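Local coordinates for protein CRISPR system Cmr subunit Cmr6 (Pyrococcus furiosus, PDB 4W8V) that is an RNA-binding subunit that, together with Cmr1, caps the crRNA-containing type III-B Cmr complex in CRISPR defence against mobile genetic elements, at residues T16-T21 / A151-D156; C106-K111 / L226-V231; L129-G134 / E139-F144. All blocks are in the same frame, centred on the assembly; numbering follows the deposited sequence.

Contact 1. Residues T16-T21 / A151-D156; sequences TGKFKT and AEEIAD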
ATOM      1  N   THR A  16       4.033  -2.003  15.361  1.00 62.96           N
ATOM      2  CA  THR A  16       2.731  -2.560  15.034  1.00 55.71           C
ATOM      3  C   THR A  16       1.566  -1.689  15.469  1.00 61.82           C
ATOM      4  O   THR A  16       1.705  -0.808  16.316  1.00 69.80           O
ATOM      5  CB  THR A  16       2.541  -3.943  15.663  1.00 61.13           C
ATOM      6  OG1 THR A  16       2.192  -3.804  17.051  1.00 71.21           O
ATOM      7  CG2 THR A  16       3.800  -4.781  15.523  1.00 59.63           C
ATOM      8  N   GLY A  17       0.412  -1.957  14.868  1.00 66.00           N
ATOM      9  CA  GLY A  17      -0.843  -1.360  15.273  1.00 62.36           C
ATOM     10  C   GLY A  17      -2.017  -2.257  14.933  1.00 61.87           C
ATOM     11  O   GLY A  17      -1.896  -3.167  14.127  1.00 65.99           O
ATOM     12  N   LYS A  18      -3.157  -2.004  15.561  1.00 70.82           N
ATOM     13  CA  LYS A  18      -4.380  -2.727  15.251  1.00 74.03           C
ATOM     14  C   LYS A  18      -5.299  -1.880  14.379  1.00 71.76           C
ATOM     15  O   LYS A  18      -5.596  -0.741  14.716  1.00 70.59           O
ATOM     16  CB  LYS A  18      -5.109  -3.135  16.525  1.00 73.42           C
ATOM     17  CG  LYS A  18      -4.381  -4.147  17.374  1.00 79.77           C
ATOM     18  CD  LYS A  18      -5.277  -4.608  18.504  1.00 79.07           C
ATOM     19  CE  LYS A  18      -4.545  -5.485  19.498  1.00 91.97           C
ATOM     20  NZ  LYS A  18      -5.374  -5.658  20.719  1.00 94.46           N
ATOM     21  N   PHE A  19      -5.752  -2.448  13.266  1.00 64.75           N
ATOM     22  CA  PHE A  19      -6.550  -1.709  12.290  1.00 61.18           C
ATOM     23  C   PHE A  19      -7.867  -2.414  12.039  1.00 61.00           C
ATOM     24  O   PHE A  19      -7.922  -3.636  12.022  1.00 64.79           O
ATOM     25  CB  PHE A  19      -5.776  -1.543  10.977  1.00 62.68           C
ATOM     26  CG  PHE A  19      -4.584  -0.623  11.085  1.00 64.30           C
ATOM     27  CD1 PHE A  19      -3.475  -0.979  11.848  1.00 66.62           C
ATOM     28  CD2 PHE A  19      -4.572   0.594  10.417  1.00 57.73           C
ATOM     29  CE1 PHE A  19      -2.378  -0.140  11.949  1.00 67.68           C
ATOM     30  CE2 PHE A  19      -3.481   1.446  10.514  1.00 59.67           C
ATOM     31  CZ  PHE A  19      -2.378   1.082  11.271  1.00 61.60           C
ATOM     32  N   LYS A  20      -8.936  -1.644  11.877  1.00 60.95           N
ATOM     33  CA  LYS A  20     -10.215  -2.230  11.503  1.00 61.58           C
ATOM     34  C   LYS A  20     -10.572  -1.760  10.113  1.00 59.14           C
ATOM     35  O   LYS A  20     -10.135  -0.688   9.707  1.00 60.56           O
ATOM     36  CB  LYS A  20     -11.320  -1.857  12.491  1.00 63.98           C
ATOM     37  CG  LYS A  20     -11.543  -0.366  12.640  1.00 88.45           C
ATOM     38  CD  LYS A  20     -12.554  -0.063  13.736  1.00110.36           C
ATOM     39  CE  LYS A  20     -12.677   1.433  14.004  1.00120.09           C
ATOM     40  NZ  LYS A  20     -13.424   2.136  12.923  1.00125.68           N
ATOM     41  N   THR A  21     -11.340  -2.570   9.383  1.00 55.08           N
ATOM     42  CA  THR A  21     -11.820  -2.197   8.057  1.00 59.81           C
ATOM     43  C   THR A  21     -12.859  -1.079   8.180  1.00 67.45           C
ATOM     44  O   THR A  21     -13.950  -1.311   8.702  1.00 67.45           O
ATOM     45  CB  THR A  21     -12.436  -3.412   7.322  1.00 56.11           C
ATOM     46  OG1 THR A  21     -13.291  -4.131   8.221  1.00 59.75           O
ATOM     47  CG2 THR A  21     -11.341  -4.366   6.819  1.00 45.84           C
ATOM     48  N   ALA A 151      -8.044 -12.926  15.185  1.00 62.10           N
ATOM     49  CA  ALA A 151      -9.170 -13.819  15.370  1.00 66.20           C
ATOM     50  C   ALA A 151      -9.947 -13.522  16.652  1.00 71.96           C
ATOM     51  O   ALA A 151     -11.164 -13.379  16.612  1.00 75.27           O
ATOM     52  CB  ALA A 151      -8.687 -15.255  15.363  1.00 68.72           C
ATOM     53  N   GLU A 152      -9.245 -13.406  17.780  1.00 76.95           N
ATOM     54  CA  GLU A 152      -9.903 -13.202  19.071  1.00 77.07           C
ATOM     55  C   GLU A 152     -10.739 -11.929  19.137  1.00 81.80           C
ATOM     56  O   GLU A 152     -11.733 -11.875  19.860  1.00 86.23           O
ATOM     57  CB  GLU A 152      -8.881 -13.188  20.214  1.00 73.99           C
ATOM     58  CG  GLU A 152      -7.763 -12.173  20.094  1.00 75.43           C
ATOM     59  CD  GLU A 152      -6.588 -12.689  19.271  1.00 86.84           C
ATOM     60  OE1 GLU A 152      -6.780 -13.641  18.480  1.00 84.09           O
ATOM     61  OE2 GLU A 152      -5.470 -12.149  19.416  1.00 86.95           O
ATOM     62  N   GLU A 153     -10.361 -10.908  18.377  1.00 76.41           N
ATOM     63  CA  GLU A 153     -11.081  -9.642  18.457  1.00 68.03           C
ATOM     64  C   GLU A 153     -12.190  -9.532  17.434  1.00 65.98           C
ATOM     65  O   GLU A 153     -12.719  -8.461  17.198  1.00 69.85           O
ATOM     66  CB  GLU A 153     -10.120  -8.483  18.313  1.00 72.65           C
ATOM     67  CG  GLU A 153      -9.035  -8.530  19.345  1.00 80.30           C
ATOM     68  CD  GLU A 153      -8.307  -7.234  19.444  1.00 81.23           C
ATOM     69  OE1 GLU A 153      -8.918  -6.206  19.081  1.00 81.16           O
ATOM     70  OE2 GLU A 153      -7.133  -7.244  19.868  1.00 81.88           O
ATOM     71  N   ILE A 154     -12.564 -10.653  16.849  1.00 69.23           N
ATOM     72  CA  ILE A 154     -13.672 -10.668  15.926  1.00 75.20           C
ATOM     73  C   ILE A 154     -14.910 -11.022  16.722  1.00 95.62           C
ATOM     74  O   ILE A 154     -15.055 -12.148  17.198  1.00 90.21           O
ATOM     75  CB  ILE A 154     -13.426 -11.655  14.766  1.00 73.13           C
ATOM     76  CG1 ILE A 154     -12.218 -11.179  13.947  1.00 71.00           C
ATOM     77  CG2 ILE A 154     -14.670 -11.783  13.910  1.00 77.98           C
ATOM     78  CD1 ILE A 154     -11.796 -12.103  12.807  1.00 72.69           C
ATOM     79  N   ALA A 155     -15.782 -10.031  16.888  1.00118.32           N
ATOM     80  CA  ALA A 155     -16.945 -10.137  17.762  1.00131.97           C
ATOM     81  C   ALA A 155     -17.896 -11.239  17.317  1.00132.39           C
ATOM     82  O   ALA A 155     -17.996 -12.283  17.961  1.00136.29           O
ATOM     83  CB  ALA A 155     -17.675  -8.805  17.821  1.00139.20           C
ATOM     84  N   ASP A 156     -18.599 -10.994  16.218  1.00123.03           N
ATOM     85  CA  ASP A 156     -19.497 -11.990  15.653  1.00116.18           C
ATOM     86  C   ASP A 156     -18.902 -12.536  14.363  1.00108.76           C
ATOM     87  O   ASP A 156     -18.085 -11.876  13.728  1.00107.60           O
ATOM     88  CB  ASP A 156     -20.880 -11.390  15.399  0.50124.92           C
ATOM     89  CG  ASP A 156     -21.401 -10.604  16.586  0.50133.32           C
ATOM     90  OD1 ASP A 156     -21.875 -11.232  17.554  0.50138.23           O
ATOM     91  OD2 ASP A 156     -21.335  -9.357  16.548  0.50134.62           O
TER

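Contact 2. Residues C106-K111 / L226-V231; sequences CSRLCK and LRDLGV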
ATOM      1  N   CYS A 106       0.838  22.496  -1.633  1.00 90.29           N
ATOM      2  CA  CYS A 106       0.889  21.053  -1.418  1.00 80.92           C
ATOM      3  C   CYS A 106      -0.499  20.451  -1.297  1.00 79.72           C
ATOM      4  O   CYS A 106      -1.416  21.086  -0.776  1.00 84.77           O
ATOM      5  CB  CYS A 106       1.697  20.720  -0.160  1.00 81.56           C
ATOM      6  SG  CYS A 106       3.394  21.314  -0.188  1.00108.28           S
ATOM      7  N   SER A 107      -0.653  19.218  -1.764  1.00 72.84           N
ATOM      8  CA  SER A 107      -1.889  18.484  -1.518  1.00 68.23           C
ATOM      9  C   SER A 107      -1.917  18.117  -0.048  1.00 61.78           C
ATOM     10  O   SER A 107      -0.910  18.255   0.636  1.00 61.73           O
ATOM     11  CB  SER A 107      -1.982  17.233  -2.389  1.00 59.43           C
ATOM     12  OG  SER A 107      -1.057  16.233  -1.981  1.00 57.48           O
ATOM     13  N   ARG A 108      -3.064  17.663   0.437  1.00 63.78           N
ATOM     14  CA  ARG A 108      -3.151  17.161   1.801  1.00 69.53           C
ATOM     15  C   ARG A 108      -2.169  16.010   1.990  1.00 69.76           C
ATOM     16  O   ARG A 108      -1.424  15.972   2.965  1.00 63.32           O
ATOM     17  CB  ARG A 108      -4.574  16.707   2.121  1.00 64.47           C
ATOM     18  CG  ARG A 108      -4.849  16.458   3.589  1.00 57.94           C
ATOM     19  CD  ARG A 108      -6.253  15.934   3.717  1.00 59.02           C
ATOM     20  NE  ARG A 108      -6.451  14.808   2.816  1.00 65.03           N
ATOM     21  CZ  ARG A 108      -6.265  13.538   3.160  1.00 75.54           C
ATOM     22  NH1 ARG A 108      -5.892  13.236   4.403  1.00 64.67           N
ATOM     23  NH2 ARG A 108      -6.456  12.571   2.265  1.00 71.73           N
ATOM     24  N   LEU A 109      -2.152  15.089   1.030  1.00 69.57           N
ATOM     25  CA  LEU A 109      -1.260  13.935   1.118  1.00 68.06           C
ATOM     26  C   LEU A 109       0.190  14.397   1.158  1.00 64.52           C
ATOM     27  O   LEU A 109       1.007  13.840   1.883  1.00 64.69           O
ATOM     28  CB  LEU A 109      -1.486  12.978  -0.057  1.00 62.41           C
ATOM     29  CG  LEU A 109      -2.815  12.226  -0.063  1.00 59.45           C
ATOM     30  CD1 LEU A 109      -2.910  11.321  -1.283  1.00 61.30           C
ATOM     31  CD2 LEU A 109      -2.992  11.416   1.216  1.00 50.63           C
ATOM     32  N   CYS A 110       0.499  15.433   0.385  1.00 62.19           N
ATOM     33  CA  CYS A 110       1.826  16.026   0.415  1.00 59.34           C
ATOM     34  C   CYS A 110       2.152  16.618   1.789  1.00 64.28           C
ATOM     35  O   CYS A 110       3.248  16.418   2.299  1.00 64.17           O
ATOM     36  CB  CYS A 110       1.952  17.097  -0.659  1.00 70.39           C
ATOM     37  SG  CYS A 110       3.578  17.837  -0.737  1.00 76.07           S
ATOM     38  N   LYS A 111       1.200  17.340   2.382  1.00 65.40           N
ATOM     39  CA  LYS A 111       1.378  17.907   3.718  1.00 70.39           C
ATOM     40  C   LYS A 111       1.673  16.797   4.725  1.00 74.29           C
ATOM     41  O   LYS A 111       2.627  16.880   5.492  1.00 74.58           O
ATOM     42  CB  LYS A 111       0.136  18.687   4.177  1.00 68.88           C
ATOM     43  CG  LYS A 111      -0.318  19.825   3.284  1.00 76.14           C
ATOM     44  CD  LYS A 111       0.443  21.110   3.557  1.00 84.11           C
ATOM     45  CE  LYS A 111      -0.100  22.277   2.729  1.00 88.49           C
ATOM     46  NZ  LYS A 111      -1.494  22.653   3.102  1.00 92.23           N
ATOM     47  N   LEU A 226      -3.247   3.282   4.133  1.00 59.62           N
ATOM     48  CA  LEU A 226      -4.409   2.419   4.399  1.00 51.94           C
ATOM     49  C   LEU A 226      -5.677   3.225   4.645  1.00 53.65           C
ATOM     50  O   LEU A 226      -6.779   2.764   4.364  1.00 62.38           O
ATOM     51  CB  LEU A 226      -4.149   1.504   5.602  1.00 49.84           C
ATOM     52  CG  LEU A 226      -2.984   0.503   5.513  1.00 61.64           C
ATOM     53  CD1 LEU A 226      -2.880  -0.338   6.816  1.00 62.04           C
ATOM     54  CD2 LEU A 226      -3.072  -0.405   4.299  1.00 60.76           C
ATOM     55  N   ARG A 227      -5.527   4.420   5.195  1.00 54.03           N
ATOM     56  CA  ARG A 227      -6.670   5.277   5.467  1.00 54.42           C
ATOM     57  C   ARG A 227      -7.148   5.961   4.193  1.00 60.72           C
ATOM     58  O   ARG A 227      -8.331   5.955   3.897  1.00 70.40           O
ATOM     59  CB  ARG A 227      -6.292   6.321   6.515  1.00 70.97           C
ATOM     60  CG  ARG A 227      -7.431   7.160   7.049  1.00 79.35           C
ATOM     61  CD  ARG A 227      -6.879   8.232   7.984  1.00 82.18           C
ATOM     62  NE  ARG A 227      -6.052   9.190   7.262  1.00 87.52           N
ATOM     63  CZ  ARG A 227      -4.994   9.817   7.772  1.00 89.97           C
ATOM     64  NH1 ARG A 227      -4.615   9.583   9.016  1.00 88.96           N
ATOM     65  NH2 ARG A 227      -4.313  10.680   7.029  1.00 91.18           N
ATOM     66  N   ASP A 228      -6.218   6.513   3.417  1.00 58.89           N
ATOM     67  CA  ASP A 228      -6.598   7.384   2.304  1.00 67.78           C
ATOM     68  C   ASP A 228      -6.574   6.740   0.906  1.00 62.44           C
ATOM     69  O   ASP A 228      -7.259   7.214   0.011  1.00 73.14           O
ATOM     70  CB  ASP A 228      -5.718   8.643   2.315  1.00 74.16           C
ATOM     71  CG  ASP A 228      -5.958   9.513   3.558  1.00 80.23           C
ATOM     72  OD1 ASP A 228      -6.965   9.292   4.266  1.00 80.07           O
ATOM     73  OD2 ASP A 228      -5.149  10.425   3.824  1.00 84.42           O
ATOM     74  N   LEU A 229      -5.828   5.658   0.710  1.00 56.23           N
ATOM     75  CA  LEU A 229      -5.784   5.004  -0.602  1.00 57.80           C
ATOM     76  C   LEU A 229      -6.492   3.645  -0.604  1.00 60.91           C
ATOM     77  O   LEU A 229      -7.267   3.340  -1.498  1.00 54.27           O
ATOM     78  CB  LEU A 229      -4.337   4.841  -1.064  1.00 48.92           C
ATOM     79  CG  LEU A 229      -3.598   6.179  -1.198  1.00 61.50           C
ATOM     80  CD1 LEU A 229      -2.171   6.001  -1.696  1.00 66.40           C
ATOM     81  CD2 LEU A 229      -4.359   7.095  -2.127  1.00 59.09           C
ATOM     82  N   GLY A 230      -6.225   2.824   0.404  1.00 60.24           N
ATOM     83  CA  GLY A 230      -6.898   1.545   0.494  1.00 57.62           C
ATOM     84  C   GLY A 230      -6.108   0.385  -0.082  1.00 66.39           C
ATOM     85  O   GLY A 230      -5.220   0.573  -0.925  1.00 61.28           O
ATOM     86  N   VAL A 231      -6.431  -0.818   0.388  1.00 61.14           N
ATOM     87  CA  VAL A 231      -5.862  -2.045  -0.152  1.00 54.13           C
ATOM     88  C   VAL A 231      -6.979  -2.946  -0.646  1.00 56.15           C
ATOM     89  O   VAL A 231      -8.165  -2.683  -0.404  1.00 50.23           O
ATOM     90  CB  VAL A 231      -5.037  -2.814   0.899  1.00 54.45           C
ATOM     91  CG1 VAL A 231      -3.641  -2.227   1.042  1.00 49.23           C
ATOM     92  CG2 VAL A 231      -5.785  -2.833   2.232  1.00 50.03           C
TER

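Contact 3. Residues L129-G134 / E139-F144; sequences LIRIFG and EGEVVF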
ATOM      1  N   LEU A 129      13.803   6.906   1.607  1.00 73.75           N
ATOM      2  CA  LEU A 129      12.820   6.152   0.835  1.00 73.52           C
ATOM      3  C   LEU A 129      13.502   5.062   0.025  1.00 74.90           C
ATOM      4  O   LEU A 129      12.953   3.975  -0.141  1.00 75.41           O
ATOM      5  CB  LEU A 129      12.025   7.072  -0.100  1.00 61.01           C
ATOM      6  CG  LEU A 129      11.085   8.079   0.555  1.00 62.64           C
ATOM      7  CD1 LEU A 129      10.599   9.102  -0.450  1.00 69.28           C
ATOM      8  CD2 LEU A 129       9.908   7.367   1.189  1.00 66.87           C
ATOM      9  N   ILE A 130      14.691   5.364  -0.490  1.00 68.84           N
ATOM     10  CA  ILE A 130      15.531   4.343  -1.090  1.00 71.24           C
ATOM     11  C   ILE A 130      15.779   3.225  -0.071  1.00 76.05           C
ATOM     12  O   ILE A 130      15.678   2.049  -0.396  1.00 82.20           O
ATOM     13  CB  ILE A 130      16.869   4.929  -1.591  1.00 73.74           C
ATOM     14  CG1 ILE A 130      16.640   5.747  -2.868  1.00 77.42           C
ATOM     15  CG2 ILE A 130      17.870   3.819  -1.880  1.00 69.17           C
ATOM     16  CD1 ILE A 130      17.862   6.510  -3.342  1.00 68.56           C
ATOM     17  N   ARG A 131      16.062   3.590   1.172  1.00 69.19           N
ATOM     18  CA  ARG A 131      16.318   2.585   2.195  1.00 74.27           C
ATOM     19  C   ARG A 131      15.061   1.809   2.601  1.00 81.02           C
ATOM     20  O   ARG A 131      15.125   0.607   2.839  1.00 87.69           O
ATOM     21  CB  ARG A 131      16.950   3.240   3.423  1.00 67.32           C
ATOM     22  CG  ARG A 131      18.317   3.839   3.147  1.00 74.33           C
ATOM     23  CD  ARG A 131      18.811   4.603   4.347  1.00 80.71           C
ATOM     24  NE  ARG A 131      18.693   3.780   5.540  1.00 86.41           N
ATOM     25  CZ  ARG A 131      18.479   4.254   6.759  1.00 86.48           C
ATOM     26  NH1 ARG A 131      18.362   5.562   6.955  1.00 81.90           N
ATOM     27  NH2 ARG A 131      18.378   3.412   7.779  1.00 90.34           N
ATOM     28  N   ILE A 132      13.924   2.494   2.680  1.00 74.23           N
ATOM     29  CA  ILE A 132      12.681   1.856   3.101  1.00 62.45           C
ATOM     30  C   ILE A 132      12.213   0.792   2.112  1.00 62.71           C
ATOM     31  O   ILE A 132      11.929  -0.345   2.506  1.00 61.73           O
ATOM     32  CB  ILE A 132      11.566   2.902   3.305  1.00 65.31           C
ATOM     33  CG1 ILE A 132      11.851   3.735   4.557  1.00 64.67           C
ATOM     34  CG2 ILE A 132      10.199   2.236   3.433  1.00 60.33           C
ATOM     35  CD1 ILE A 132      10.852   4.853   4.794  1.00 62.20           C
ATOM     36  N   PHE A 133      12.165   1.157   0.832  1.00 57.57           N
ATOM     37  CA  PHE A 133      11.570   0.318  -0.204  1.00 66.30           C
ATOM     38  C   PHE A 133      12.604  -0.462  -1.019  1.00 67.84           C
ATOM     39  O   PHE A 133      12.307  -1.526  -1.570  1.00 70.14           O
ATOM     40  CB  PHE A 133      10.719   1.176  -1.150  1.00 64.86           C
ATOM     41  CG  PHE A 133       9.564   1.854  -0.475  1.00 69.07           C
ATOM     42  CD1 PHE A 133       8.440   1.130  -0.105  1.00 72.98           C
ATOM     43  CD2 PHE A 133       9.596   3.216  -0.208  1.00 68.54           C
ATOM     44  CE1 PHE A 133       7.370   1.747   0.522  1.00 69.75           C
ATOM     45  CE2 PHE A 133       8.522   3.833   0.419  1.00 63.77           C
ATOM     46  CZ  PHE A 133       7.416   3.093   0.784  1.00 70.06           C
ATOM     47  N   GLY A 134      13.818   0.073  -1.091  1.00 69.91           N
ATOM     48  CA  GLY A 134      14.861  -0.511  -1.908  1.00 63.79           C
ATOM     49  C   GLY A 134      14.747  -0.008  -3.328  1.00 66.45           C
ATOM     50  O   GLY A 134      13.810   0.701  -3.667  1.00 74.33           O
ATOM     51  N   GLU A 139      19.028  -3.098  -1.564  1.00 93.46           N
ATOM     52  CA  GLU A 139      18.067  -3.879  -0.811  1.00 93.69           C
ATOM     53  C   GLU A 139      17.262  -2.936   0.064  1.00 81.34           C
ATOM     54  O   GLU A 139      17.811  -1.986   0.610  1.00 83.67           O
ATOM     55  CB  GLU A 139      18.778  -4.940   0.040  1.00107.52           C
ATOM     56  CG  GLU A 139      17.866  -5.993   0.662  1.00115.45           C
ATOM     57  CD  GLU A 139      17.586  -7.160  -0.273  1.00123.50           C
ATOM     58  OE1 GLU A 139      18.309  -7.303  -1.282  1.00127.36           O
ATOM     59  OE2 GLU A 139      16.643  -7.935   0.003  1.00120.93           O
ATOM     60  N   GLY A 140      15.964  -3.186   0.187  1.00 78.71           N
ATOM     61  CA  GLY A 140      15.141  -2.448   1.125  1.00 75.45           C
ATOM     62  C   GLY A 140      15.467  -2.881   2.542  1.00 76.47           C
ATOM     63  O   GLY A 140      15.702  -4.054   2.798  1.00 84.86           O
ATOM     64  N   GLU A 141      15.476  -1.930   3.467  1.00 68.85           N
ATOM     65  CA  GLU A 141      15.869  -2.200   4.841  1.00 69.15           C
ATOM     66  C   GLU A 141      14.675  -2.273   5.772  1.00 74.84           C
ATOM     67  O   GLU A 141      14.830  -2.243   6.986  1.00 80.73           O
ATOM     68  CB  GLU A 141      16.831  -1.128   5.334  1.00 72.75           C
ATOM     69  CG  GLU A 141      18.031  -0.937   4.435  1.00 79.54           C
ATOM     70  CD  GLU A 141      18.875   0.241   4.860  1.00 87.03           C
ATOM     71  OE1 GLU A 141      18.538   0.871   5.894  1.00 82.97           O
ATOM     72  OE2 GLU A 141      19.868   0.531   4.153  1.00 93.93           O
ATOM     73  N   VAL A 142      13.481  -2.355   5.198  1.00 78.96           N
ATOM     74  CA  VAL A 142      12.266  -2.485   5.987  1.00 70.20           C
ATOM     75  C   VAL A 142      11.435  -3.651   5.478  1.00 65.06           C
ATOM     76  O   VAL A 142      11.254  -3.834   4.279  1.00 70.51           O
ATOM     77  CB  VAL A 142      11.420  -1.189   5.966  1.00 69.98           C
ATOM     78  CG1 VAL A 142      10.085  -1.414   6.659  1.00 70.88           C
ATOM     79  CG2 VAL A 142      12.175  -0.057   6.650  1.00 66.42           C
ATOM     80  N   VAL A 143      10.958  -4.460   6.407  1.00 65.26           N
ATOM     81  CA  VAL A 143      10.135  -5.602   6.081  1.00 62.74           C
ATOM     82  C   VAL A 143       8.687  -5.171   6.144  1.00 64.98           C
ATOM     83  O   VAL A 143       8.250  -4.596   7.146  1.00 61.24           O
ATOM     84  CB  VAL A 143      10.392  -6.772   7.060  1.00 70.84           C
ATOM     85  CG1 VAL A 143       9.425  -7.921   6.808  1.00 66.20           C
ATOM     86  CG2 VAL A 143      11.832  -7.236   6.944  1.00 72.76           C
ATOM     87  N   PHE A 144       7.952  -5.419   5.068  1.00 59.85           N
ATOM     88  CA  PHE A 144       6.533  -5.148   5.070  1.00 62.77           C
ATOM     89  C   PHE A 144       5.801  -6.441   5.329  1.00 62.97           C
ATOM     90  O   PHE A 144       5.560  -7.219   4.404  1.00 59.24           O
ATOM     91  CB  PHE A 144       6.086  -4.516   3.755  1.00 59.12           C
ATOM     92  CG  PHE A 144       6.499  -3.087   3.614  1.00 61.07           C
ATOM     93  CD1 PHE A 144       7.759  -2.754   3.122  1.00 60.16           C
ATOM     94  CD2 PHE A 144       5.632  -2.070   3.979  1.00 56.08           C
ATOM     95  CE1 PHE A 144       8.137  -1.425   3.015  1.00 55.00           C
ATOM     96  CE2 PHE A 144       6.000  -0.749   3.864  1.00 51.85           C
ATOM     97  CZ  PHE A 144       7.256  -0.428   3.394  1.00 51.80           C
TER
HETATM   98  O   HOH W   1      11.518  -2.830   1.631  1.00 77.81           O

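Contact 1. Residues T16-T21 / A151-D156
Lys18, on an inner strand of the four-stranded antiparallel sheet, reaches out to Glu153 in the loop that follows the edge strand 143-149. The two side chains form a surface salt bridge, and they alone make this contact. Lys18 NZ donates to Glu153 OE2 at 2.5 Å, a short length whose exact value should be read with caution. The lysine approaches OE2 on its syn side, the side of the other oxygen. The side chains cross at about a right angle. Lys18 CE also lies 3.2 Å from Glu153 OE2. Lys18 is nearly straight from CG to NZ (chi2 to chi4 all near 180°), which lets its amine span the gap to the loop. The sheet order, 143-149, 202-209, 13-21, 242-244, is that of the ferredoxin-like fold found in RAMP proteins. Phe19 sits on the other face of strand 13-21, packed against helix 212-228 at Phe219 and Leu226. Glu153 OE1 is hydrogen-bonded to Tyr245 OH, so its carboxylate is held at both oxygens. Tyr245 also pairs with Lys18 through the backbone, just past strand 242-244. The backbones stay well apart, with Lys18 CA and Glu153 CA 10.1 Å from each other.

Contact 2. Residues C106-K111 / L226-V231
Two arginines from different helices, Arg108 and Arg227, converge on the single carboxylate of Asp228. Arg108 comes from across the contact; Arg227 is the neighbour of Asp228 in the chain. Both terminal nitrogens of Arg108 point at one oxygen. Arg108 NH1 lies 3.0 Å from Asp228 OD2. Arg108 NH2 is equally close to Asp228 OD2. Both bonds are well bent, and the one from NH2 is weak. The oxygen lies near the guanidinium plane of Arg108, at its edge. The carboxylate is turned strongly against that group, with the planes 71° apart, and NH1 meets OD2 from above the carboxylate plane. A bend at chi3 (52°) brings the guanidinium of Arg108 round to the acid. Arg227 NE binds the other oxygen, Asp228 OD1, at 3.1 Å. Its NH2 adds a weak bond to OD2 and forms a salt bridge with Glu112, farther along helix 108-116. Arg108 NH1 and Arg227 NH2 are only 4.0 Å apart, their like charges probably balanced by the acid they share.

This network joins the first turn of helix 108-116 to the last turn of helix 212-228, within the RAMP superfamily region of Cmr6. Ser107 is the N-cap of the first helix: its OG accepts from Cys110 N at 2.9 Å, and it also bonds to Glu69. Past the end of helix 212-228, Gly230 leaves the helical conformation with positive phi (96°). Leu109 CD2 slides past Asp228 in the opposite direction, 3.5 Å from Asp228 OD2. Leu109 also packs on Tyr65 of helix 52-68, and Leu229 rests on Val58 and Leu62 of the same helix.

Contact 3. Residues L129-G134 / E139-F144
Arg131 holds Glu141 side-on, with NE and NH2 both directed at one oxygen. Arg131 NE is 2.9 Å and Arg131 NH2 3.2 Å from Glu141 OE1. The oxygen lies in the guanidinium plane, while the carboxylate is turned 53° against it. The Arg131 chain bends at chi3 (50°), which turns this edge to Glu141. NE comes to OE1 from above the carboxylate plane; NH2 comes nearly end-on to its C-O bond. Arg131 NH2 has a second acid partner, Asp211. The backbones of the same two residues are also tied: Glu141 N donates to Arg131 O at 2.6 Å.

The chain turns back after helix 122-133, and the lead into strand 143-149, an edge strand of the ferredoxin-like sheet, lies against the helix end. The turn begins at Gly134, where phi becomes positive. Phe133 and Phe144 have nearly parallel rings, 10° apart, but slid until they barely overlap, with Phe133 CE1 3.6 Å from Phe144 CZ. Ile132 CG2 lies over the centre of the Phe133 ring and meets the edge of Phe144 at CZ, 4.0 Å away. A water donates to Ile132 O at 2.7 Å and to Val142 O at 2.8 Å. Both residues touch Leu214 of helix 212-228.

In the fold
Helix 212-228 relates all three contacts. Its end belongs to contact 2, and it packs against residues of the other two. Contacts 1 and 2 have centres about 23 Å apart, yet they meet in the core, where Phe19 CD2 lies 4.1 Å from Leu226 CD1. Contacts 1 and 3 reach the same four-stranded sheet, but their nearest atoms are about 9 Å apart. Contact 3 also stays about 9 Å from contact 2 at the nearest atoms, although helices 108-116 and 122-133 are consecutive. In sequence, contact 3 is nested inside the loops closed by contacts 1 and 2, whose segments alternate. The chain is the C-terminal part of Cmr6.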